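Local coordinates for putative ABC transporter amino acid-binding protein (Sinorhizobium meliloti, PDB 2Q88), which binds the compatible solute ectoine and probably delivers it to an ABC transporter for osmoprotection, at residues P39-E44 with K233-Y238; L80-E85 with T248-L253; Y92-L97 with A217-L222; A100-L105 with V191-E196. All coordinates share one frame; numbering follows the deposited sequence.

Interaction 1. Residues P39-E44 with K233-Y238; sequences PDVARE and KIIEPY
Asp40, on helix 37-48, meets two residues of 233-238 along its short side chain. Its CB lies 3.9 Å from Ile234 CG2. CG stands beside the backbone N (chi1 -84°). From there OD2 accepts a hydrogen bond from Tyr238 OH at 2.7 Å, while OD1 lies farther from the hydroxyl. The hydroxyl comes from above the carboxylate, 54° out of its plane, whereas OD2 sits at the ring edge, near the ring plane. The two side chains cross at about a right angle. Beside this bond, Val41 CG2 touches two methyls, Ile234 CG2 and Ile235 CG2, each at 3.5 Å. The second contact is tight. One turn on from Asp40 in helix 37-48, Glu44 CG lies 4.2 Å from Ile234 CD1. An alanine in place of Asp40 would probably leave the Tyr238 hydroxyl without its carboxylate acceptor and the phenol less firmly held. Tyr238 OH also accepts a hydrogen bond from Gly36 N, just before helix 37-48. The carboxylate of Glu44 turns to Arg48 of its own helix. The contact thus sets helix 37-48 against the end of helix 230-235, with strand 34-35 beside the tyrosine and Leu97 and Phe240 packed on Ile235.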
loop_
_atom_site.group_PDB
_atom_site.type_symbol
_atom_site.label_atom_id
_atom_site.label_comp_id
_atom_site.label_asym_id
_atom_site.label_seq_id
_atom_site.Cartn_x
_atom_site.Cartn_y
_atom_site.Cartn_z
ATOM N N PRO A 39 3.058 4.278 8.385
ATOM C CA PRO A 39 2.798 4.689 9.771
ATOM C C PRO A 39 3.894 5.570 10.386
ATOM O O PRO A 39 3.584 6.408 11.227
ATOM C CB PRO A 39 2.707 3.362 10.517
ATOM C CG PRO A 39 2.340 2.372 9.445
ATOM C CD PRO A 39 3.175 2.809 8.280
ATOM N N ASP A 40 5.151 5.397 9.980
ATOM C CA ASP A 40 6.227 6.244 10.521
ATOM C C ASP A 40 6.074 7.699 10.068
ATOM O O ASP A 40 6.216 8.628 10.864
ATOM C CB ASP A 40 7.619 5.721 10.145
ATOM C CG ASP A 40 8.139 4.627 11.091
ATOM O OD1 ASP A 40 7.403 4.119 11.969
ATOM O OD2 ASP A 40 9.306 4.192 11.014
ATOM N N VAL A 41 5.793 7.897 8.786
ATOM C CA VAL A 41 5.531 9.229 8.247
ATOM C C VAL A 41 4.284 9.846 8.907
ATOM O O VAL A 41 4.299 11.014 9.318
ATOM C CB VAL A 41 5.385 9.186 6.708
ATOM C CG1 VAL A 41 4.766 10.481 6.162
ATOM C CG2 VAL A 41 6.730 8.951 6.063
ATOM N N ALA A 42 3.219 9.047 9.001
ATOM C CA ALA A 42 1.948 9.495 9.534
ATOM C C ALA A 42 2.077 9.849 11.005
ATOM O O ALA A 42 1.521 10.851 11.453
ATOM C CB ALA A 42 0.879 8.424 9.338
ATOM N N ARG A 43 2.827 9.042 11.752
ATOM C CA ARG A 43 3.013 9.306 13.180
ATOM C C ARG A 43 3.750 10.616 13.380
ATOM O O ARG A 43 3.381 11.398 14.245
ATOM C CB ARG A 43 3.773 8.179 13.880
ATOM C CG ARG A 43 3.989 8.436 15.375
ATOM C CD ARG A 43 4.958 7.465 16.027
ATOM N NE ARG A 43 4.489 6.103 15.814
ATOM C CZ ARG A 43 3.569 5.497 16.551
ATOM N NH1 ARG A 43 3.004 6.119 17.595
ATOM N NH2 ARG A 43 3.216 4.250 16.244
ATOM N N GLU A 44 4.778 10.852 12.566
ATOM C CA GLU A 44 5.574 12.077 12.672
ATOM C C GLU A 44 4.756 13.329 12.343
ATOM O O GLU A 44 4.838 14.330 13.055
ATOM C CB GLU A 44 6.853 11.997 11.817
ATOM C CG GLU A 44 7.835 13.151 12.028
ATOM C CD GLU A 44 8.138 13.442 13.507
ATOM O OE1 GLU A 44 8.110 14.636 13.896
ATOM O OE2 GLU A 44 8.405 12.492 14.289
ATOM N N LYS A 233 14.716 10.921 5.069
ATOM C CA LYS A 233 15.337 10.248 6.226
ATOM C C LYS A 233 14.401 9.197 6.821
ATOM O O LYS A 233 14.860 8.192 7.368
ATOM C CB LYS A 233 15.757 11.250 7.313
ATOM C CG LYS A 233 16.920 12.140 6.935
ATOM C CD LYS A 233 18.060 11.345 6.304
ATOM C CE LYS A 233 19.307 12.199 6.154
ATOM N NZ LYS A 233 19.050 13.368 5.287
ATOM N N ILE A 234 13.094 9.427 6.707
ATOM C CA ILE A 234 12.117 8.486 7.251
ATOM C C ILE A 234 11.893 7.291 6.314
ATOM O O ILE A 234 11.966 6.135 6.750
ATOM C CB ILE A 234 10.777 9.196 7.586
ATOM C CG1 ILE A 234 10.953 10.129 8.793
ATOM C CG2 ILE A 234 9.681 8.168 7.856
ATOM C CD1 ILE A 234 9.800 11.126 8.970
ATOM N N ILE A 235 11.625 7.560 5.040
ATOM C CA ILE A 235 11.202 6.486 4.119
ATOM C C ILE A 235 12.334 5.716 3.436
ATOM O O ILE A 235 12.188 4.528 3.130
ATOM C CB ILE A 235 10.181 7.002 3.062
ATOM C CG1 ILE A 235 10.868 7.888 2.006
ATOM C CG2 ILE A 235 9.018 7.715 3.740
ATOM C CD1 ILE A 235 9.991 8.167 0.781
ATOM N N GLU A 236 13.460 6.376 3.195
ATOM C CA GLU A 236 14.543 5.728 2.451
ATOM C C GLU A 236 15.229 4.521 3.146
ATOM O O GLU A 236 15.598 3.575 2.456
ATOM C CB GLU A 236 15.528 6.752 1.866
ATOM C CG GLU A 236 14.830 7.747 0.936
ATOM C CD GLU A 236 15.739 8.366 -0.108
ATOM O OE1 GLU A 236 16.899 8.699 0.221
ATOM O OE2 GLU A 236 15.285 8.515 -1.271
ATOM N N PRO A 237 15.359 4.507 4.477
ATOM C CA PRO A 237 15.771 3.282 5.181
ATOM C C PRO A 237 14.869 2.065 4.929
ATOM O O PRO A 237 15.302 0.930 5.138
ATOM C CB PRO A 237 15.680 3.691 6.650
ATOM C CG PRO A 237 15.994 5.124 6.627
ATOM C CD PRO A 237 15.196 5.619 5.432
ATOM N N TYR A 238 13.625 2.299 4.506
ATOM C CA TYR A 238 12.710 1.210 4.151
ATOM C C TYR A 238 12.819 0.783 2.682
ATOM O O TYR A 238 12.215 -0.221 2.270
ATOM C CB TYR A 238 11.266 1.619 4.444
ATOM C CG TYR A 238 10.913 1.664 5.911
ATOM C CD1 TYR A 238 10.728 0.491 6.635
ATOM C CD2 TYR A 238 10.743 2.881 6.574
ATOM C CE1 TYR A 238 10.389 0.516 7.976
ATOM C CE2 TYR A 238 10.392 2.918 7.929
ATOM C CZ TYR A 238 10.224 1.726 8.619
ATOM O OH TYR A 238 9.873 1.721 9.959
#

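Interaction 2. Residues L80-E85 with T248-L253; sequences LFMKPE and TTREKL. With CD (cadmium ion), chain B; 4CS ((4S)-2-methyl-1,4,5,6-tetrahydropyrimidine-4-carboxylic acid), chain F.
Met82 reaches helix 250-254 with its sulfur. SD lies 3.8 Å from Arg250 CG and 3.9 Å from Leu253 CD1, so the thioether rests on the aliphatic part of the arginine and on one leucine methyl. The extended methionine chain beyond CG (chi2 -165°) takes the sulfur that far. Pro84 adds a looser touch, its CD 4.2 Å from Leu253 O. One residue before Met82, the backbone faces the ligand. Phe81 N donates to OXT of ectoine at 2.9 Å with an N-H...O angle of 161°, and Phe81 CE2 comes within 3.4 Å of the ligand ring atom N. Thr134 N, Arg86 NH2 and Glu22 OE2 also bond the ligand. Farther out, Arg250 N, at the first turn, bonds Gln94 OE1; its NH1 bonds Tyr92 O. Thr249 is the N-cap, its OG1 accepting a weak bond from Lys252 N. Glu251 binds a cadmium ion through both carboxylate oxygens, with OE2 at 2.6 Å. Two waters also bind it; a third modelled water is too close to be reliable. Leu80 and Phe81 thus line part of the ectoine pocket of a family 3 solute-binding protein, and Met82 behind them packs on the last helix, 250-254.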
loop_
_atom_site.group_PDB
_atom_site.type_symbol
_atom_site.label_atom_id
_atom_site.label_comp_id
_atom_site.label_asym_id
_atom_site.label_seq_id
_atom_site.Cartn_x
_atom_site.Cartn_y
_atom_site.Cartn_z
ATOM N N LEU A 80 -1.828 2.565 0.320
ATOM C CA LEU A 80 -3.028 2.466 -0.527
ATOM C C LEU A 80 -2.861 3.362 -1.752
ATOM O O LEU A 80 -3.127 4.574 -1.709
ATOM C CB LEU A 80 -4.304 2.804 0.263
ATOM C CG LEU A 80 -5.633 2.493 -0.444
ATOM C CD1 LEU A 80 -5.956 0.998 -0.439
ATOM C CD2 LEU A 80 -6.761 3.288 0.178
ATOM N N PHE A 81 -2.391 2.759 -2.839
ATOM C CA PHE A 81 -1.953 3.491 -4.014
ATOM C C PHE A 81 -3.069 4.332 -4.631
ATOM O O PHE A 81 -4.226 3.899 -4.675
ATOM C CB PHE A 81 -1.412 2.529 -5.079
ATOM C CG PHE A 81 -0.190 1.745 -4.657
ATOM C CD1 PHE A 81 0.910 2.378 -4.071
ATOM C CD2 PHE A 81 -0.103 0.374 -4.941
ATOM C CE1 PHE A 81 2.056 1.640 -3.718
ATOM C CE2 PHE A 81 1.042 -0.366 -4.584
ATOM C CZ PHE A 81 2.110 0.276 -3.978
ATOM N N MET A 82 -2.709 5.525 -5.108
ATOM C CA MET A 82 -3.667 6.438 -5.727
ATOM C C MET A 82 -4.087 5.955 -7.095
ATOM O O MET A 82 -3.248 5.564 -7.904
ATOM C CB MET A 82 -3.076 7.835 -5.874
ATOM C CG MET A 82 -2.648 8.480 -4.568
ATOM S SD MET A 82 -2.387 10.260 -4.821
ATOM C CE MET A 82 -1.308 10.595 -3.448
ATOM N N LYS A 83 -5.393 6.017 -7.341
ATOM C CA LYS A 83 -5.999 5.666 -8.617
ATOM C C LYS A 83 -7.253 6.507 -8.770
ATOM O O LYS A 83 -7.906 6.820 -7.776
ATOM C CB LYS A 83 -6.425 4.197 -8.637
ATOM C CG LYS A 83 -5.314 3.188 -8.529
ATOM C CD LYS A 83 -5.862 1.874 -8.000
ATOM C CE LYS A 83 -6.650 1.138 -9.055
ATOM N NZ LYS A 83 -7.072 -0.197 -8.547
ATOM N N PRO A 84 -7.605 6.857 -10.002
ATOM C CA PRO A 84 -8.805 7.660 -10.264
ATOM C C PRO A 84 -10.009 7.244 -9.401
ATOM O O PRO A 84 -10.549 8.077 -8.681
ATOM C CB PRO A 84 -9.054 7.414 -11.747
ATOM C CG PRO A 84 -7.658 7.282 -12.312
ATOM C CD PRO A 84 -6.883 6.519 -11.246
ATOM N N GLU A 85 -10.375 5.959 -9.435
ATOM C CA GLU A 85 -11.496 5.412 -8.641
ATOM C C GLU A 85 -11.390 5.646 -7.145
ATOM O O GLU A 85 -12.386 5.937 -6.487
ATOM C CB GLU A 85 -11.672 3.912 -8.880
ATOM C CG GLU A 85 -10.374 3.172 -9.166
ATOM C CD GLU A 85 -10.044 3.194 -10.646
ATOM O OE1 GLU A 85 -9.114 3.922 -11.043
ATOM O OE2 GLU A 85 -10.738 2.493 -11.417
ATOM N N THR A 248 6.259 13.865 -8.482
ATOM C CA THR A 248 4.865 13.785 -8.938
ATOM C C THR A 248 3.877 14.470 -7.980
ATOM O O THR A 248 4.285 15.050 -6.971
ATOM C CB THR A 248 4.485 12.298 -9.285
ATOM O OG1 THR A 248 3.185 12.252 -9.890
ATOM C CG2 THR A 248 4.362 11.415 -8.022
ATOM N N THR A 249 2.587 14.450 -8.314
ATOM C CA THR A 249 1.577 15.116 -7.489
ATOM C C THR A 249 0.316 14.283 -7.414
ATOM O O THR A 249 0.111 13.389 -8.235
ATOM C CB THR A 249 1.198 16.513 -8.040
ATOM O OG1 THR A 249 0.619 16.369 -9.343
ATOM C CG2 THR A 249 2.418 17.399 -8.256
ATOM N N ARG A 250 -0.541 14.607 -6.448
ATOM C CA ARG A 250 -1.823 13.934 -6.306
ATOM C C ARG A 250 -2.655 14.059 -7.582
ATOM O O ARG A 250 -3.213 13.077 -8.045
ATOM C CB ARG A 250 -2.590 14.471 -5.095
ATOM C CG ARG A 250 -3.918 13.767 -4.814
ATOM C CD ARG A 250 -4.848 14.510 -3.855
ATOM N NE ARG A 250 -4.974 15.946 -4.165
ATOM C CZ ARG A 250 -4.533 16.926 -3.370
ATOM N NH1 ARG A 250 -3.939 16.641 -2.213
ATOM N NH2 ARG A 250 -4.684 18.192 -3.739
ATOM N N GLU A 251 -2.714 15.255 -8.168
ATOM C CA GLU A 251 -3.559 15.428 -9.356
ATOM C C GLU A 251 -3.076 14.628 -10.570
ATOM O O GLU A 251 -3.896 14.080 -11.305
ATOM C CB GLU A 251 -3.777 16.900 -9.702
ATOM C CG GLU A 251 -5.080 17.122 -10.470
ATOM C CD GLU A 251 -5.126 18.442 -11.207
ATOM O OE1 GLU A 251 -6.236 18.864 -11.619
ATOM O OE2 GLU A 251 -4.059 19.065 -11.393
ATOM N N LYS A 252 -1.763 14.523 -10.762
ATOM C CA LYS A 252 -1.198 13.685 -11.841
ATOM C C LYS A 252 -1.470 12.183 -11.670
ATOM O O LYS A 252 -1.761 11.480 -12.643
ATOM C CB LYS A 252 0.306 13.904 -11.966
ATOM C CG LYS A 252 0.721 15.206 -12.637
ATOM C CD LYS A 252 2.137 15.572 -12.202
ATOM C CE LYS A 252 2.852 16.441 -13.226
ATOM N NZ LYS A 252 4.277 16.657 -12.807
ATOM N N LEU A 253 -1.346 11.687 -10.441
ATOM C CA LEU A 253 -1.584 10.273 -10.154
ATOM C C LEU A 253 -3.069 9.933 -10.199
ATOM O O LEU A 253 -3.440 8.794 -10.452
ATOM C CB LEU A 253 -1.010 9.892 -8.786
ATOM C CG LEU A 253 0.483 10.104 -8.532
ATOM C CD1 LEU A 253 0.752 10.038 -7.047
ATOM C CD2 LEU A 253 1.321 9.095 -9.283
HETATM CD CD CD B . -5.130 21.383 -11.152
HETATM O O 4CS F . -3.935 -1.848 -3.514
HETATM C C 4CS F . -2.912 -1.345 -3.051
HETATM O OXT 4CS F . -2.880 -0.137 -2.788
HETATM C CA 4CS F . -1.674 -2.205 -2.828
HETATM C CB 4CS F . -1.995 -3.587 -2.291
HETATM C CAD 4CS F . -0.702 -4.395 -2.143
HETATM N NAG 4CS F . 0.252 -3.648 -1.283
HETATM C CAI 4CS F . 0.222 -2.247 -1.208
HETATM C CAA 4CS F . 1.210 -1.494 -0.299
HETATM N N 4CS F . -0.728 -1.515 -1.932
HETATM O O HOH W 1 -3.836 21.718 -9.051
HETATM O O HOH W 2 -4.311 21.708 -13.233
HETATM O O HOH W 3 -6.187 21.012 -10.088
#

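Interaction 3. Residues Y92-L97 with A217-L222; sequences YSQPIL and AFDVEL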
loop_
_atom_site.group_PDB
_atom_site.type_symbol
_atom_site.label_atom_id
_atom_site.label_comp_id
_atom_site.label_asym_id
_atom_site.label_seq_id
_atom_site.Cartn_x
_atom_site.Cartn_y
_atom_site.Cartn_z
ATOM N N TYR A 92 -7.019 12.384 -0.638
ATOM C CA TYR A 92 -5.627 11.970 -0.530
ATOM C C TYR A 92 -4.709 13.137 -0.224
ATOM O O TYR A 92 -4.935 14.261 -0.683
ATOM C CB TYR A 92 -5.161 11.360 -1.853
ATOM C CG TYR A 92 -5.313 9.856 -1.982
ATOM C CD1 TYR A 92 -4.549 8.986 -1.208
ATOM C CD2 TYR A 92 -6.171 9.313 -2.933
ATOM C CE1 TYR A 92 -4.670 7.597 -1.349
ATOM C CE2 TYR A 92 -6.306 7.931 -3.085
ATOM C CZ TYR A 92 -5.564 7.089 -2.288
ATOM O OH TYR A 92 -5.694 5.731 -2.445
ATOM N N SER A 93 -3.657 12.857 0.537
ATOM C CA SER A 93 -2.538 13.765 0.652
ATOM C C SER A 93 -1.743 13.732 -0.646
ATOM O O SER A 93 -2.074 12.997 -1.563
ATOM C CB SER A 93 -1.613 13.303 1.777
ATOM O OG SER A 93 -0.915 12.135 1.373
ATOM N N GLN A 94 -0.676 14.521 -0.703
ATOM C CA GLN A 94 0.306 14.442 -1.786
ATOM C C GLN A 94 1.074 13.106 -1.688
ATOM O O GLN A 94 0.965 12.431 -0.665
ATOM C CB GLN A 94 1.233 15.666 -1.709
ATOM C CG GLN A 94 0.535 16.987 -2.129
ATOM C CD GLN A 94 0.007 16.970 -3.563
ATOM O OE1 GLN A 94 0.620 16.384 -4.461
ATOM N NE2 GLN A 94 -1.130 17.620 -3.777
ATOM N N PRO A 95 1.796 12.699 -2.736
ATOM C CA PRO A 95 2.416 11.374 -2.773
ATOM C C PRO A 95 3.472 11.150 -1.704
ATOM O O PRO A 95 4.175 12.080 -1.311
ATOM C CB PRO A 95 3.058 11.303 -4.162
ATOM C CG PRO A 95 2.478 12.416 -4.947
ATOM C CD PRO A 95 2.071 13.467 -3.962
ATOM N N ILE A 96 3.565 9.907 -1.240
ATOM C CA ILE A 96 4.510 9.538 -0.189
ATOM C C ILE A 96 5.353 8.330 -0.577
ATOM O O ILE A 96 6.578 8.452 -0.719
ATOM C CB ILE A 96 3.768 9.275 1.160
ATOM C CG1 ILE A 96 3.038 10.543 1.623
ATOM C CG2 ILE A 96 4.768 8.807 2.228
ATOM C CD1 ILE A 96 2.116 10.376 2.833
ATOM N N LEU A 97 4.707 7.170 -0.728
ATOM C CA LEU A 97 5.401 5.900 -1.008
ATOM C C LEU A 97 5.123 5.387 -2.414
ATOM O O LEU A 97 3.985 5.065 -2.760
ATOM C CB LEU A 97 5.010 4.822 -0.002
ATOM C CG LEU A 97 5.150 5.136 1.495
ATOM C CD1 LEU A 97 4.867 3.871 2.287
ATOM C CD2 LEU A 97 6.557 5.625 1.814
ATOM N N ALA A 217 -3.916 20.268 6.516
ATOM C CA ALA A 217 -2.952 20.358 7.614
ATOM C C ALA A 217 -1.852 19.293 7.538
ATOM O O ALA A 217 -0.663 19.579 7.740
ATOM C CB ALA A 217 -3.683 20.271 8.947
ATOM N N PHE A 218 -2.256 18.063 7.253
ATOM C CA PHE A 218 -1.327 16.964 7.029
ATOM C C PHE A 218 -0.381 17.322 5.872
ATOM O O PHE A 218 0.832 17.160 5.971
ATOM C CB PHE A 218 -2.138 15.700 6.714
ATOM C CG PHE A 218 -1.317 14.445 6.602
ATOM C CD1 PHE A 218 -0.805 14.033 5.362
ATOM C CD2 PHE A 218 -1.077 13.651 7.721
ATOM C CE1 PHE A 218 -0.051 12.852 5.254
ATOM C CE2 PHE A 218 -0.316 12.468 7.618
ATOM C CZ PHE A 218 0.185 12.072 6.380
ATOM N N ASP A 219 -0.947 17.846 4.788
ATOM C CA ASP A 219 -0.175 18.207 3.604
ATOM C C ASP A 219 0.825 19.331 3.848
ATOM O O ASP A 219 1.910 19.305 3.293
ATOM C CB ASP A 219 -1.108 18.576 2.452
ATOM C CG ASP A 219 -1.465 17.379 1.589
ATOM O OD1 ASP A 219 -0.804 16.335 1.736
ATOM O OD2 ASP A 219 -2.367 17.399 0.725
ATOM N N VAL A 220 0.467 20.304 4.687
ATOM C CA VAL A 220 1.382 21.399 5.013
ATOM C C VAL A 220 2.652 20.829 5.669
ATOM O O VAL A 220 3.770 21.196 5.306
ATOM C CB VAL A 220 0.690 22.492 5.885
ATOM C CG1 VAL A 220 1.704 23.417 6.533
ATOM C CG2 VAL A 220 -0.285 23.317 5.037
ATOM N N GLU A 221 2.472 19.898 6.597
ATOM C CA GLU A 221 3.606 19.263 7.290
ATOM C C GLU A 221 4.413 18.333 6.384
ATOM O O GLU A 221 5.642 18.249 6.508
ATOM C CB GLU A 221 3.132 18.477 8.521
ATOM C CG GLU A 221 2.534 19.315 9.658
ATOM C CD GLU A 221 3.323 20.573 9.982
ATOM O OE1 GLU A 221 4.534 20.479 10.291
ATOM O OE2 GLU A 221 2.724 21.672 9.943
ATOM N N LEU A 222 3.723 17.602 5.519
ATOM C CA LEU A 222 4.383 16.705 4.556
ATOM C C LEU A 222 5.315 17.479 3.630
ATOM O O LEU A 222 6.424 17.030 3.343
ATOM C CB LEU A 222 3.350 15.912 3.747
ATOM C CG LEU A 222 3.812 14.960 2.619
ATOM C CD1 LEU A 222 4.733 13.866 3.180
ATOM C CD2 LEU A 222 2.607 14.307 1.923
#
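With chi1 at 72°, Ser93 OG stands between its backbone N and carbonyl carbon, while its CB meets Asp219 OD1. The hydroxyl donates to Gln94 O at 2.8 Å. Ser93 CB points to the helix, 3.1 Å from Asp219 OD1 and 3.7 Å from Phe218 CD1. Asp219 has chi1 at -91°, which places its CG on the side of the loop. OD1 then accepts a hydrogen bond from Gln94 N at 3.0 Å. The donor comes on the syn side, 22° out of the carboxylate plane. The other oxygen, OD2, makes a long, weak ion pair with Arg250 NH1. An alanine in place of Asp219 would probably leave Gln94 N without this acceptor and weaken the tie between loop and helix.

Leu222 follows one turn on. Its CD2 methyl touches a carbonyl oxygen, Gln94 O, at 3.6 Å. The apolar packing is that of Ile96. Its CG1 lies 3.8 Å from Leu222 CD2. The tip of Ile96 meets that of Phe218, CD1 to CE1 at 4.1 Å, at the ring edge and near its plane. The amide end of Gln94 turns to Arg250. Phe207 meets the Phe218 ring edge-to-face, and Phe231 of helix 230-235 covers Ile96 and Leu222.

A side-chain carboxylate from helix 212-228 therefore holds a backbone N-H of the loop between strands 91-92 and 98-106. Phe218 and Leu222 of the same helix pack on Ser93 and Ile96. This joins a long helix to the chain that leads into strand 98-106, within the type II periplasmic binding protein fold.

Interaction 4. Residues A100-L105 with V191-E196; sequences AEAFAL and VLAPVE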
loop_
_atom_site.group_PDB
_atom_site.type_symbol
_atom_site.label_atom_id
_atom_site.label_comp_id
_atom_site.label_asym_id
_atom_site.label_seq_id
_atom_site.Cartn_x
_atom_site.Cartn_y
_atom_site.Cartn_z
ATOM N N ALA A 100 6.830 -0.153 -7.780
ATOM C CA ALA A 100 6.397 -0.969 -8.900
ATOM C C ALA A 100 5.808 -2.274 -8.349
ATOM O O ALA A 100 5.901 -2.542 -7.151
ATOM C CB ALA A 100 7.581 -1.253 -9.791
ATOM N N GLU A 101 5.218 -3.086 -9.229
ATOM C CA GLU A 101 4.623 -4.361 -8.841
ATOM C C GLU A 101 5.585 -5.497 -9.162
ATOM O O GLU A 101 6.367 -5.407 -10.117
ATOM C CB GLU A 101 3.285 -4.599 -9.570
ATOM C CG GLU A 101 2.246 -3.491 -9.414
ATOM C CD GLU A 101 1.485 -3.593 -8.100
ATOM O OE1 GLU A 101 2.055 -4.128 -7.122
ATOM O OE2 GLU A 101 0.314 -3.167 -8.046
ATOM N N ALA A 102 5.525 -6.558 -8.363
ATOM C CA ALA A 102 6.385 -7.724 -8.552
ATOM C C ALA A 102 5.593 -9.035 -8.512
ATOM O O ALA A 102 4.438 -9.052 -8.095
ATOM C CB ALA A 102 7.509 -7.739 -7.515
ATOM N N PHE A 103 6.228 -10.118 -8.973
ATOM C CA PHE A 103 5.717 -11.483 -8.842
ATOM C C PHE A 103 6.687 -12.315 -8.022
ATOM O O PHE A 103 7.907 -12.213 -8.214
ATOM C CB PHE A 103 5.665 -12.184 -10.197
ATOM C CG PHE A 103 4.577 -11.717 -11.118
ATOM C CD1 PHE A 103 3.479 -11.009 -10.663
ATOM C CD2 PHE A 103 4.633 -12.072 -12.467
ATOM C CE1 PHE A 103 2.455 -10.612 -11.565
ATOM C CE2 PHE A 103 3.635 -11.693 -13.348
ATOM C CZ PHE A 103 2.550 -10.954 -12.896
ATOM N N ALA A 104 6.135 -13.157 -7.152
ATOM C CA ALA A 104 6.856 -14.271 -6.550
ATOM C C ALA A 104 6.400 -15.515 -7.310
ATOM O O ALA A 104 5.203 -15.763 -7.447
ATOM C CB ALA A 104 6.518 -14.385 -5.073
ATOM N N LEU A 105 7.374 -16.284 -7.785
ATOM C CA LEU A 105 7.177 -17.341 -8.774
ATOM C C LEU A 105 7.951 -18.591 -8.354
ATOM O O LEU A 105 8.853 -18.520 -7.517
ATOM C CB LEU A 105 7.741 -16.839 -10.118
ATOM C CG LEU A 105 6.935 -16.423 -11.363
ATOM C CD1 LEU A 105 5.440 -16.362 -11.179
ATOM C CD2 LEU A 105 7.457 -15.124 -11.938
ATOM N N VAL A 191 11.873 -14.224 -7.643
ATOM C CA VAL A 191 11.207 -12.926 -7.795
ATOM C C VAL A 191 11.364 -12.394 -9.214
ATOM O O VAL A 191 12.464 -12.395 -9.771
ATOM C CB VAL A 191 11.750 -11.871 -6.793
ATOM C CG1 VAL A 191 11.060 -10.521 -6.976
ATOM C CG2 VAL A 191 11.599 -12.356 -5.356
ATOM N N LEU A 192 10.257 -11.935 -9.789
ATOM C CA LEU A 192 10.307 -11.176 -11.032
ATOM C C LEU A 192 9.808 -9.763 -10.740
ATOM O O LEU A 192 8.675 -9.579 -10.300
ATOM C CB LEU A 192 9.470 -11.852 -12.123
ATOM C CG LEU A 192 9.481 -11.213 -13.519
ATOM C CD1 LEU A 192 9.630 -12.264 -14.601
ATOM C CD2 LEU A 192 8.238 -10.358 -13.751
ATOM N N ALA A 193 10.679 -8.779 -10.960
ATOM C CA ALA A 193 10.366 -7.378 -10.689
ATOM C C ALA A 193 11.111 -6.439 -11.648
ATOM O O ALA A 193 12.304 -6.636 -11.896
ATOM C CB ALA A 193 10.704 -7.033 -9.238
ATOM N N PRO A 194 10.419 -5.429 -12.181
ATOM C CA PRO A 194 8.974 -5.273 -11.998
ATOM C C PRO A 194 8.182 -6.113 -12.984
ATOM O O PRO A 194 8.744 -6.597 -13.971
ATOM C CB PRO A 194 8.749 -3.792 -12.286
ATOM C CG PRO A 194 9.794 -3.444 -13.278
ATOM C CD PRO A 194 10.995 -4.315 -12.959
ATOM N N VAL A 195 6.892 -6.286 -12.718
ATOM C CA VAL A 195 6.005 -6.946 -13.664
ATOM C C VAL A 195 5.968 -6.124 -14.949
ATOM O O VAL A 195 5.812 -4.905 -14.911
ATOM C CB VAL A 195 4.571 -7.082 -13.132
ATOM C CG1 VAL A 195 3.681 -7.758 -14.185
ATOM C CG2 VAL A 195 4.547 -7.865 -11.841
ATOM N N GLU A 196 6.133 -6.794 -16.084
ATOM C CA GLU A 196 6.126 -6.112 -17.361
ATOM C C GLU A 196 4.728 -5.616 -17.703
ATOM O O GLU A 196 3.763 -6.362 -17.591
ATOM C CB GLU A 196 6.668 -7.041 -18.449
ATOM C CG GLU A 196 8.165 -7.291 -18.341
ATOM C CD GLU A 196 9.008 -6.037 -18.578
ATOM O OE1 GLU A 196 8.526 -5.060 -19.208
ATOM O OE2 GLU A 196 10.177 -6.017 -18.129
#
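Phe103 and Leu192 form an antiparallel hydrogen-bonded pair. Phe103 N donates to Leu192 O at 2.8 Å and nearly straight, with an N-H...O angle of 175°. Leu192 N returns a bond of 2.8 Å to Phe103 O. A third bond lies past the strand end, where Val195 N donates to Glu101 O at 2.8 Å, tilted 34° from the carbonyl plane. Between these bonds the chain passes the cis peptide before Pro194. Beside the pair, Val191 CA makes a CA-H...O contact of 3.4 Å to Phe103 O.

The side chains pack outward from this ladder. Val195 CG2 sits over one face of the Phe103 ring, 3.6 Å from its centroid, in a CH-pi contact. Its other methyl, CG1, is 3.6 Å from Phe103 CZ. Leu192 lies alongside both Phe103 and Leu105, with CB 3.8 Å from Leu105 CD2. Ala102 CB and Ala193 CB meet, as do Ala100 CB and Pro194 CB. Tyr116 meets the Phe103 ring edge-to-face, and the carboxylate of Glu101 bonds Thr134 OG1 near the ligand. The polar grip is thus all backbone. The side chains across the contact add apolar packing, so strand register rests on main-chain bonds and one face of the ring packs on the Val195 methyls.

Overall arrangement
Interactions 1, 2 and 3 gather on one side of the ligand, and interaction 4 lies on the other. Interaction 3 is the hub: its centre is 12 Å from those of interactions 1 and 2. It touches interaction 1 where Ile235 CD1 packs 3.7 Å from Ile96 O. It meets interaction 2 through a probable hydrogen bond from Arg250 N to Gln94 OE1 at 2.9 Å, and through a second between Tyr92 OH and Leu80 O. Interactions 3 and 4 adjoin in sequence, yet their centres are 28 Å apart. Interaction 2 contributes Leu80 and Phe81 to the ectoine pocket. The Glu101 side chain of interaction 4 is about 6 Å from ectoine.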